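Local structure of Alpha/beta hydrolase fold-3 domain protein (Sulfolobus islandicus, 5LK6) at residues 49-58 and 123-132; 113-122 and 209-219. The protein probably hydrolyses carboxylic ester bonds, acting as a thermostable lipase-like carboxylesterase of the alpha/beta hydrolase fold. One frame throughout, in Å; residues are numbered along the deposited sequence.

Contact 1 of 2, residues 49-58 and 123-132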
loop_
_atom_site.group_PDB
_atom_site.type_symbol
_atom_site.label_atom_id
_atom_site.label_comp_id
_atom_site.label_asym_id
_atom_site.label_seq_id
_atom_site.Cartn_x
_atom_site.Cartn_y
_atom_site.Cartn_z
ATOM N N ILE A 49 16.107 4.006 27.159
ATOM C CA ILE A 49 17.136 3.108 27.621
ATOM C C ILE A 49 18.524 3.461 27.039
ATOM O O ILE A 49 18.659 4.487 26.315
ATOM C CB ILE A 49 16.743 1.639 27.381
ATOM C CG1 ILE A 49 16.779 1.247 25.907
ATOM C CG2 ILE A 49 15.375 1.396 27.937
ATOM C CD1 ILE A 49 16.700 -0.242 25.680
ATOM N N LYS A 50 19.522 2.647 27.433
ATOM C CA LYS A 50 20.939 2.821 27.108
ATOM C C LYS A 50 21.441 1.484 26.657
ATOM O O LYS A 50 21.489 0.573 27.459
ATOM C CB LYS A 50 21.780 3.186 28.341
ATOM C CG LYS A 50 21.426 4.468 29.053
ATOM C CD LYS A 50 21.764 5.689 28.244
ATOM C CE LYS A 50 21.985 6.862 29.188
ATOM N NZ LYS A 50 21.561 8.154 28.595
ATOM N N ILE A 51 21.836 1.365 25.397
ATOM C CA ILE A 51 22.235 0.094 24.846
ATOM C C ILE A 51 23.755 0.110 24.816
ATOM O O ILE A 51 24.328 1.062 24.317
ATOM C CB ILE A 51 21.647 -0.102 23.436
ATOM C CG1 ILE A 51 20.114 -0.094 23.519
ATOM C CG2 ILE A 51 22.166 -1.396 22.816
ATOM C CD1 ILE A 51 19.448 -0.481 22.210
ATOM N N PRO A 52 24.407 -0.932 25.359
ATOM C CA PRO A 52 25.865 -0.962 25.407
ATOM C C PRO A 52 26.510 -1.324 24.047
ATOM O O PRO A 52 26.808 -2.486 23.758
ATOM C CB PRO A 52 26.150 -2.003 26.514
ATOM C CG PRO A 52 25.035 -2.958 26.423
ATOM C CD PRO A 52 23.827 -2.126 26.012
ATOM N N GLY A 53 26.744 -0.300 23.231
ATOM C CA GLY A 53 27.333 -0.482 21.913
ATOM C C GLY A 53 28.825 -0.755 21.897
ATOM O O GLY A 53 29.521 -0.364 22.797
ATOM N N SER A 54 29.313 -1.361 20.817
ATOM C CA SER A 54 30.735 -1.590 20.607
ATOM C C SER A 54 31.559 -0.271 20.645
ATOM O O SER A 54 32.680 -0.282 21.119
ATOM C CB SER A 54 31.000 -2.442 19.331
ATOM O OG SER A 54 31.111 -1.700 18.108
ATOM N N GLU A 55 30.997 0.854 20.185
ATOM C CA GLU A 55 31.720 2.145 20.147
ATOM C C GLU A 55 31.085 3.275 20.922
ATOM O O GLU A 55 31.687 4.336 21.062
ATOM C CB GLU A 55 31.908 2.604 18.692
ATOM C CG GLU A 55 33.020 1.869 17.966
ATOM C CD GLU A 55 33.140 2.251 16.512
ATOM O OE1 GLU A 55 32.469 3.239 16.090
ATOM O OE2 GLU A 55 33.907 1.541 15.806
ATOM N N ALA A 56 29.862 3.097 21.391
ATOM C CA ALA A 56 29.220 4.154 22.135
ATOM C C ALA A 56 28.117 3.608 22.997
ATOM O O ALA A 56 27.689 2.481 22.841
ATOM C CB ALA A 56 28.654 5.184 21.173
ATOM N N ASN A 57 27.653 4.448 23.892
ATOM C CA ASN A 57 26.477 4.175 24.649
ATOM C C ASN A 57 25.258 4.762 23.911
ATOM O O ASN A 57 25.030 5.985 23.908
ATOM C CB ASN A 57 26.621 4.731 26.068
ATOM C CG ASN A 57 26.002 3.810 27.080
ATOM O OD1 ASN A 57 24.886 4.047 27.558
ATOM N ND2 ASN A 57 26.684 2.693 27.350
ATOM N N ILE A 58 24.465 3.856 23.333
ATOM C CA ILE A 58 23.375 4.175 22.379
ATOM C C ILE A 58 21.973 4.373 23.006
ATOM O O ILE A 58 21.338 3.405 23.472
ATOM C CB ILE A 58 23.252 3.058 21.295
ATOM C CG1 ILE A 58 24.580 2.805 20.613
ATOM C CG2 ILE A 58 22.219 3.434 20.260
ATOM C CD1 ILE A 58 24.672 1.396 20.093
ATOM N N ILE A 123 27.242 1.079 12.416
ATOM C CA ILE A 123 27.699 0.319 13.558
ATOM C C ILE A 123 26.763 0.451 14.770
ATOM O O ILE A 123 26.455 -0.550 15.393
ATOM C CB ILE A 123 29.134 0.677 13.937
ATOM C CG1 ILE A 123 30.108 0.193 12.835
ATOM C CG2 ILE A 123 29.501 0.025 15.276
ATOM C CD1 ILE A 123 31.476 0.854 12.943
ATOM N N ASP A 124 26.285 1.655 15.075
ATOM C CA ASP A 124 25.275 1.806 16.117
ATOM C C ASP A 124 23.972 1.050 15.806
ATOM O O ASP A 124 23.406 0.378 16.679
ATOM C CB ASP A 124 24.959 3.286 16.366
ATOM C CG ASP A 124 26.113 4.047 17.038
ATOM O OD1 ASP A 124 27.163 3.432 17.340
ATOM O OD2 ASP A 124 25.959 5.273 17.274
ATOM N N SER A 125 23.489 1.178 14.578
ATOM C CA SER A 125 22.235 0.557 14.171
ATOM C C SER A 125 22.326 -0.984 14.261
ATOM O O SER A 125 21.389 -1.624 14.731
ATOM C CB SER A 125 21.838 1.000 12.757
ATOM O OG SER A 125 21.492 2.366 12.737
ATOM N N PHE A 126 23.446 -1.555 13.838
ATOM C CA PHE A 126 23.699 -2.974 14.008
ATOM C C PHE A 126 23.834 -3.412 15.451
ATOM O O PHE A 126 23.268 -4.406 15.851
ATOM C CB PHE A 126 24.984 -3.368 13.328
ATOM C CG PHE A 126 25.276 -4.836 13.415
ATOM C CD1 PHE A 126 24.521 -5.756 12.669
ATOM C CD2 PHE A 126 26.313 -5.321 14.232
ATOM C CE1 PHE A 126 24.788 -7.130 12.732
ATOM C CE2 PHE A 126 26.589 -6.697 14.300
ATOM C CZ PHE A 126 25.825 -7.601 13.560
ATOM N N ASP A 127 24.650 -2.717 16.211
ATOM C CA ASP A 127 24.896 -3.082 17.596
ATOM C C ASP A 127 23.626 -3.077 18.414
ATOM O O ASP A 127 23.469 -3.954 19.249
ATOM C CB ASP A 127 25.912 -2.127 18.243
ATOM C CG ASP A 127 27.306 -2.353 17.740
ATOM O OD1 ASP A 127 27.523 -3.330 17.004
ATOM O OD2 ASP A 127 28.191 -1.546 18.067
ATOM N N ALA A 128 22.766 -2.066 18.199
ATOM C CA ALA A 128 21.426 -1.992 18.808
ATOM C C ALA A 128 20.547 -3.157 18.355
ATOM O O ALA A 128 19.937 -3.817 19.179
ATOM C CB ALA A 128 20.759 -0.668 18.508
ATOM N N THR A 129 20.524 -3.458 17.063
ATOM C CA THR A 129 19.740 -4.583 16.589
ATOM C C THR A 129 20.189 -5.889 17.264
ATOM O O THR A 129 19.372 -6.668 17.748
ATOM C CB THR A 129 19.785 -4.697 15.050
ATOM O OG1 THR A 129 19.177 -3.529 14.509
ATOM C CG2 THR A 129 19.030 -5.921 14.546
ATOM N N ASN A 130 21.488 -6.086 17.315
ATOM C CA ASN A 130 22.085 -7.282 17.851
ATOM C C ASN A 130 21.786 -7.416 19.332
ATOM O O ASN A 130 21.417 -8.494 19.826
ATOM C CB ASN A 130 23.568 -7.216 17.595
ATOM C CG ASN A 130 24.265 -8.521 17.860
ATOM O OD1 ASN A 130 24.216 -9.489 17.090
ATOM N ND2 ASN A 130 24.974 -8.527 18.935
ATOM N N TRP A 131 21.864 -6.314 20.033
ATOM C CA TRP A 131 21.606 -6.340 21.437
ATOM C C TRP A 131 20.138 -6.583 21.762
ATOM O O TRP A 131 19.840 -7.381 22.655
ATOM C CB TRP A 131 22.043 -5.038 22.072
ATOM C CG TRP A 131 21.894 -4.990 23.528
ATOM C CD1 TRP A 131 22.835 -5.391 24.477
ATOM C CD2 TRP A 131 20.756 -4.491 24.265
ATOM N NE1 TRP A 131 22.341 -5.148 25.740
ATOM C CE2 TRP A 131 21.086 -4.595 25.659
ATOM C CE3 TRP A 131 19.528 -3.932 23.895
ATOM C CZ2 TRP A 131 20.220 -4.170 26.678
ATOM C CZ3 TRP A 131 18.636 -3.517 24.918
ATOM C CH2 TRP A 131 18.998 -3.653 26.301
ATOM N N VAL A 132 19.231 -5.888 21.063
ATOM C CA VAL A 132 17.794 -6.077 21.281
ATOM C C VAL A 132 17.407 -7.559 21.012
ATOM O O VAL A 132 16.656 -8.162 21.761
ATOM C CB VAL A 132 16.956 -5.093 20.443
ATOM C CG1 VAL A 132 15.473 -5.508 20.384
ATOM C CG2 VAL A 132 17.105 -3.683 20.980
HETATM O O HOH W 1 28.235 1.341 18.869
#

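Contact 2 of 2, residues 113-122 and 209-219. With SO4 (sulfate ion), chain E.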
loop_
_atom_site.group_PDB
_atom_site.type_symbol
_atom_site.label_atom_id
_atom_site.label_comp_id
_atom_site.label_asym_id
_atom_site.label_seq_id
_atom_site.Cartn_x
_atom_site.Cartn_y
_atom_site.Cartn_z
ATOM N N ALA A 113 26.140 12.491 11.769
ATOM C CA ALA A 113 27.107 13.328 11.146
ATOM C C ALA A 113 26.618 14.762 11.289
ATOM O O ALA A 113 25.427 14.986 11.513
ATOM C CB ALA A 113 27.220 12.950 9.691
ATOM N N PRO A 114 27.517 15.749 11.197
ATOM C CA PRO A 114 28.938 15.580 10.882
ATOM C C PRO A 114 29.844 15.158 12.020
ATOM O O PRO A 114 31.025 14.876 11.763
ATOM C CB PRO A 114 29.345 16.977 10.421
ATOM C CG PRO A 114 28.486 17.852 11.243
ATOM C CD PRO A 114 27.153 17.164 11.244
ATOM N N GLU A 115 29.333 15.072 13.248
ATOM C CA GLU A 115 30.209 14.783 14.369
ATOM C C GLU A 115 30.738 13.383 14.272
ATOM O O GLU A 115 31.899 13.169 14.528
ATOM C CB GLU A 115 29.644 15.166 15.763
ATOM C CG GLU A 115 28.110 15.231 16.052
ATOM C CD GLU A 115 27.211 16.319 15.338
ATOM O OE1 GLU A 115 26.896 17.411 15.939
ATOM O OE2 GLU A 115 26.744 15.993 14.200
ATOM N N TYR A 116 29.922 12.445 13.823
ATOM C CA TYR A 116 30.355 11.083 13.624
ATOM C C TYR A 116 30.075 10.706 12.206
ATOM O O TYR A 116 28.926 10.725 11.714
ATOM C CB TYR A 116 29.657 10.094 14.605
ATOM C CG TYR A 116 29.844 10.491 16.028
ATOM C CD1 TYR A 116 31.018 10.144 16.729
ATOM C CD2 TYR A 116 28.887 11.289 16.668
ATOM C CE1 TYR A 116 31.214 10.558 18.046
ATOM C CE2 TYR A 116 29.076 11.726 17.975
ATOM C CZ TYR A 116 30.229 11.352 18.649
ATOM O OH TYR A 116 30.380 11.781 19.914
ATOM N N LYS A 117 31.135 10.291 11.556
ATOM C CA LYS A 117 31.118 9.992 10.138
ATOM C C LYS A 117 30.778 8.536 9.934
ATOM O O LYS A 117 30.899 7.737 10.814
ATOM C CB LYS A 117 32.502 10.245 9.530
ATOM C CG LYS A 117 33.128 11.610 9.836
ATOM C CD LYS A 117 32.480 12.724 9.053
ATOM C CE LYS A 117 33.199 14.020 9.302
ATOM N NZ LYS A 117 32.240 15.142 9.071
ATOM N N PHE A 118 30.399 8.219 8.719
ATOM C CA PHE A 118 30.293 6.873 8.253
ATOM C C PHE A 118 31.575 6.103 8.617
ATOM O O PHE A 118 32.679 6.646 8.472
ATOM C CB PHE A 118 30.077 6.907 6.748
ATOM C CG PHE A 118 30.164 5.568 6.094
ATOM C CD1 PHE A 118 31.378 5.067 5.663
ATOM C CD2 PHE A 118 28.999 4.817 5.855
ATOM C CE1 PHE A 118 31.430 3.838 5.038
ATOM C CE2 PHE A 118 29.048 3.579 5.270
ATOM C CZ PHE A 118 30.256 3.103 4.845
ATOM N N PRO A 119 31.475 4.850 9.085
ATOM C CA PRO A 119 30.261 4.053 9.213
ATOM C C PRO A 119 29.648 4.033 10.627
ATOM O O PRO A 119 29.043 3.014 11.031
ATOM C CB PRO A 119 30.769 2.686 8.858
ATOM C CG PRO A 119 32.106 2.660 9.485
ATOM C CD PRO A 119 32.679 4.036 9.281
ATOM N N SER A 120 29.749 5.138 11.368
ATOM C CA SER A 120 29.290 5.159 12.764
ATOM C C SER A 120 27.788 4.859 12.910
ATOM O O SER A 120 27.425 4.017 13.715
ATOM C CB SER A 120 29.595 6.497 13.464
ATOM O OG SER A 120 30.916 6.921 13.285
ATOM N N ALA A 121 26.931 5.536 12.148
ATOM C CA ALA A 121 25.508 5.258 12.146
ATOM C C ALA A 121 25.173 3.784 11.877
ATOM O O ALA A 121 24.162 3.283 12.388
ATOM C CB ALA A 121 24.808 6.110 11.129
ATOM N N VAL A 122 25.987 3.112 11.068
ATOM C CA VAL A 122 25.706 1.732 10.683
ATOM C C VAL A 122 26.043 0.860 11.867
ATOM O O VAL A 122 25.244 0.003 12.262
ATOM C CB VAL A 122 26.579 1.270 9.485
ATOM C CG1 VAL A 122 26.525 -0.236 9.265
ATOM C CG2 VAL A 122 26.193 2.020 8.201
ATOM N N GLN A 209 28.535 15.567 4.522
ATOM C CA GLN A 209 28.674 15.531 5.961
ATOM C C GLN A 209 28.988 14.121 6.520
ATOM O O GLN A 209 29.742 13.998 7.504
ATOM C CB GLN A 209 27.465 16.109 6.643
ATOM C CG GLN A 209 27.050 17.534 6.293
ATOM C CD GLN A 209 28.100 18.600 6.569
ATOM O OE1 GLN A 209 28.708 19.104 5.613
ATOM N NE2 GLN A 209 28.302 18.990 7.855
ATOM N N TYR A 210 28.428 13.080 5.917
ATOM C CA TYR A 210 28.522 11.722 6.473
ATOM C C TYR A 210 29.741 10.958 5.920
ATOM O O TYR A 210 30.481 10.345 6.698
ATOM C CB TYR A 210 27.230 10.988 6.128
ATOM C CG TYR A 210 27.008 9.561 6.541
ATOM C CD1 TYR A 210 27.080 9.173 7.839
ATOM C CD2 TYR A 210 26.618 8.622 5.613
ATOM C CE1 TYR A 210 26.855 7.845 8.210
ATOM C CE2 TYR A 210 26.366 7.291 5.965
ATOM C CZ TYR A 210 26.480 6.904 7.267
ATOM O OH TYR A 210 26.190 5.597 7.615
ATOM N N LEU A 211 29.958 11.015 4.591
ATOM C CA LEU A 211 30.992 10.209 3.925
ATOM C C LEU A 211 32.376 10.797 4.161
ATOM O O LEU A 211 32.520 11.993 4.411
ATOM C CB LEU A 211 30.678 10.044 2.455
ATOM C CG LEU A 211 29.335 9.378 2.119
ATOM C CD1 LEU A 211 29.119 9.261 0.642
ATOM C CD2 LEU A 211 29.251 7.990 2.705
ATOM N N ARG A 212 33.377 9.932 4.196
ATOM C CA ARG A 212 34.750 10.373 4.447
ATOM C C ARG A 212 35.580 10.644 3.196
ATOM O O ARG A 212 36.501 11.474 3.212
ATOM C CB ARG A 212 35.494 9.324 5.263
ATOM C CG ARG A 212 34.863 8.952 6.611
ATOM C CD ARG A 212 35.505 7.686 7.158
ATOM N NE ARG A 212 35.259 6.533 6.299
ATOM C CZ ARG A 212 35.426 5.264 6.651
ATOM N NH1 ARG A 212 35.844 4.924 7.878
ATOM N NH2 ARG A 212 35.148 4.313 5.760
ATOM N N SER A 213 35.294 9.881 2.151
ATOM C CA SER A 213 35.976 9.973 0.862
ATOM C C SER A 213 35.047 9.340 -0.190
ATOM O O SER A 213 34.032 8.682 0.164
ATOM C CB SER A 213 37.341 9.239 0.895
ATOM O OG SER A 213 37.198 7.823 0.854
ATOM N N PRO A 214 35.377 9.541 -1.483
ATOM C CA PRO A 214 34.510 8.925 -2.525
ATOM C C PRO A 214 34.483 7.415 -2.467
ATOM O O PRO A 214 33.496 6.817 -2.874
ATOM C CB PRO A 214 35.135 9.445 -3.842
ATOM C CG PRO A 214 35.616 10.844 -3.433
ATOM C CD PRO A 214 36.260 10.581 -2.070
ATOM N N ALA A 215 35.543 6.822 -1.930
ATOM C CA ALA A 215 35.609 5.387 -1.754
ATOM C C ALA A 215 34.395 4.841 -0.955
ATOM O O ALA A 215 33.989 3.694 -1.169
ATOM C CB ALA A 215 36.918 4.960 -1.092
ATOM N N ASP A 216 33.837 5.651 -0.062
ATOM C CA ASP A 216 32.755 5.204 0.741
ATOM C C ASP A 216 31.490 5.032 -0.107
ATOM O O ASP A 216 30.647 4.222 0.243
ATOM C CB ASP A 216 32.491 6.136 1.945
ATOM C CG ASP A 216 33.592 6.094 2.998
ATOM O OD1 ASP A 216 34.333 5.083 3.057
ATOM O OD2 ASP A 216 33.659 7.060 3.819
ATOM N N LEU A 217 31.380 5.743 -1.231
ATOM C CA LEU A 217 30.242 5.556 -2.158
ATOM C C LEU A 217 30.117 4.118 -2.674
ATOM O O LEU A 217 29.035 3.700 -3.039
ATOM C CB LEU A 217 30.302 6.535 -3.339
ATOM C CG LEU A 217 30.242 8.062 -3.041
ATOM C CD1 LEU A 217 30.777 8.905 -4.203
ATOM C CD2 LEU A 217 28.832 8.497 -2.684
ATOM N N LEU A 218 31.215 3.382 -2.708
ATOM C CA LEU A 218 31.238 2.034 -3.275
ATOM C C LEU A 218 31.167 0.989 -2.235
ATOM O O LEU A 218 31.190 -0.170 -2.580
ATOM C CB LEU A 218 32.503 1.779 -4.086
ATOM C CG LEU A 218 32.679 2.824 -5.158
ATOM C CD1 LEU A 218 34.115 2.768 -5.682
ATOM C CD2 LEU A 218 31.628 2.700 -6.255
ATOM N N ASP A 219 31.108 1.391 -0.976
ATOM C CA ASP A 219 31.085 0.465 0.137
ATOM C C ASP A 219 29.617 0.042 0.351
ATOM O O ASP A 219 28.691 0.876 0.402
ATOM C CB ASP A 219 31.677 1.189 1.322
ATOM C CG ASP A 219 31.852 0.322 2.543
ATOM O OD1 ASP A 219 30.936 -0.406 2.977
ATOM O OD2 ASP A 219 32.927 0.465 3.162
HETATM S S SO4 E . 36.032 1.155 8.024
HETATM O O1 SO4 E . 36.079 2.296 8.943
HETATM O O2 SO4 E . 35.073 0.169 8.690
HETATM O O3 SO4 E . 35.729 1.702 6.645
HETATM O O4 SO4 E . 37.347 0.567 7.762
HETATM O O HOH W 2 32.915 14.710 6.158
#

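Contact 1 of 2, residues 49-58 and 123-132
W131 lays its indole against I49, I51 and P52, joining helix 123-132 to the beta-hairpin that carries the outermost strand, 46-52, of the alpha/beta hydrolase sheet. The short axes of strand 49-52 and the helix are 8.6 Å apart and run at 100° to each other, which leaves room for one layer of side chains. With CG anti to the backbone N (chi1 -177°), the indole stands off the helix toward the strand. P52 crosses it at about a right angle, its CD 3.7 Å from the centroid of the five-membered ring of W131 and over the face, a CH-pi contact suited to proline's polarised ring hydrogens. I51 CG2 lies on the same side of the indole plane as P52 CD, offset toward the rim and 3.7 Å from W131 CG. I51 CD1 meets both W131 CE3 and, at 3.9 Å, A128 CB, where the small alanine suits the close approach of strand and helix. I49 CD1 touches the far, six-membered end of the indole at CZ3. An alanine in place of W131 would probably leave P52 CD and I51 CG2 facing a gap and weaken the hold on this edge strand.

Toward the start of the helix, I58 CD1 packs on the backbone of D124, whose carboxylate turns to R111, a partner shared with E55. The hairpin turn is fastened by polar bonds instead. S54, short enough to curl back with its hydroxyl, grips D127 OD2 twice: its N comes from above the carboxylate plane at 3.0 Å, and its OG donates to the syn lone pair of D127 OD2, 2.9 Å away. A water donates to both D124 OD1 and D127 OD2 while accepting from E55 N, 3.1 Å away.

Contact 2 of 2, residues 113-122 and 209-219
F118 and Y210 form the centre of a contact between the loop leading into helix 120-133 and the C-terminal end of helix 200-210 with the chain after it. F118 N donates to Y210 O at 2.9 Å. F118 CB stands over the middle of the Y210 ring, 3.6 Å from its centroid, and the phenyl ring then turns its edge to that face in an offset edge-to-face pair, planes at 85°. Phenylalanine suits the place because its flat apolar ring can also set its edge, at CZ, against the carboxylate of D219, which is itself salt-bridged to R221. F82 also stacks with Y210. A121 CB and V122 CG2 meet the phenol end, small apolar groups that fit beside a buried ring.

K117 is long and bent at chi2 (-74°), which lets NZ reach both Q209 O at 3.2 Å and P114 O, and so ties the loop to the helix end.

Beyond F118, R212 grips D216 side-on: NE goes to OD2 and NH2 to OD1 (2.9 Å), while R212 N also donates to OD2. F118 O lies above one face of the guanidinium, and the phenyl passes alongside the D216 carboxylate. The outer nitrogens hold a sulfate, probably from the crystallisation liquor, with R212 NH1 2.8 Å from its O1 and NH2 equally near O3. With one edge of the guanidinium taken by D216 and another by the sulfate, the R212 headgroup is likely to be fixed in its rotation, its charge shared between the carboxylate of D216 and a bound anion that R221 also contacts.

In the fold
From the N terminus the chain first makes the hairpin of strands 46-52 and 57-63, continues through strand 72-77, helix 91-101 and strand 104-108, and then enters 113-122. Contact 1 closes this first loop, of 64 residues, when helix 120-133 reaches the hairpin at the sheet edge. Contact 2 opens inside that loop and closes after it, once the chain has passed through strands 144-150 and 173-176 and reached the end of helix 200-210; the two therefore cross rather than nest. Their centres lie 18 Å apart, and helix 120-133 serves both. Its N-terminal approach is joined to the C-terminal end of helix 200-210 and the chain after it, while its body covers the hairpin strands.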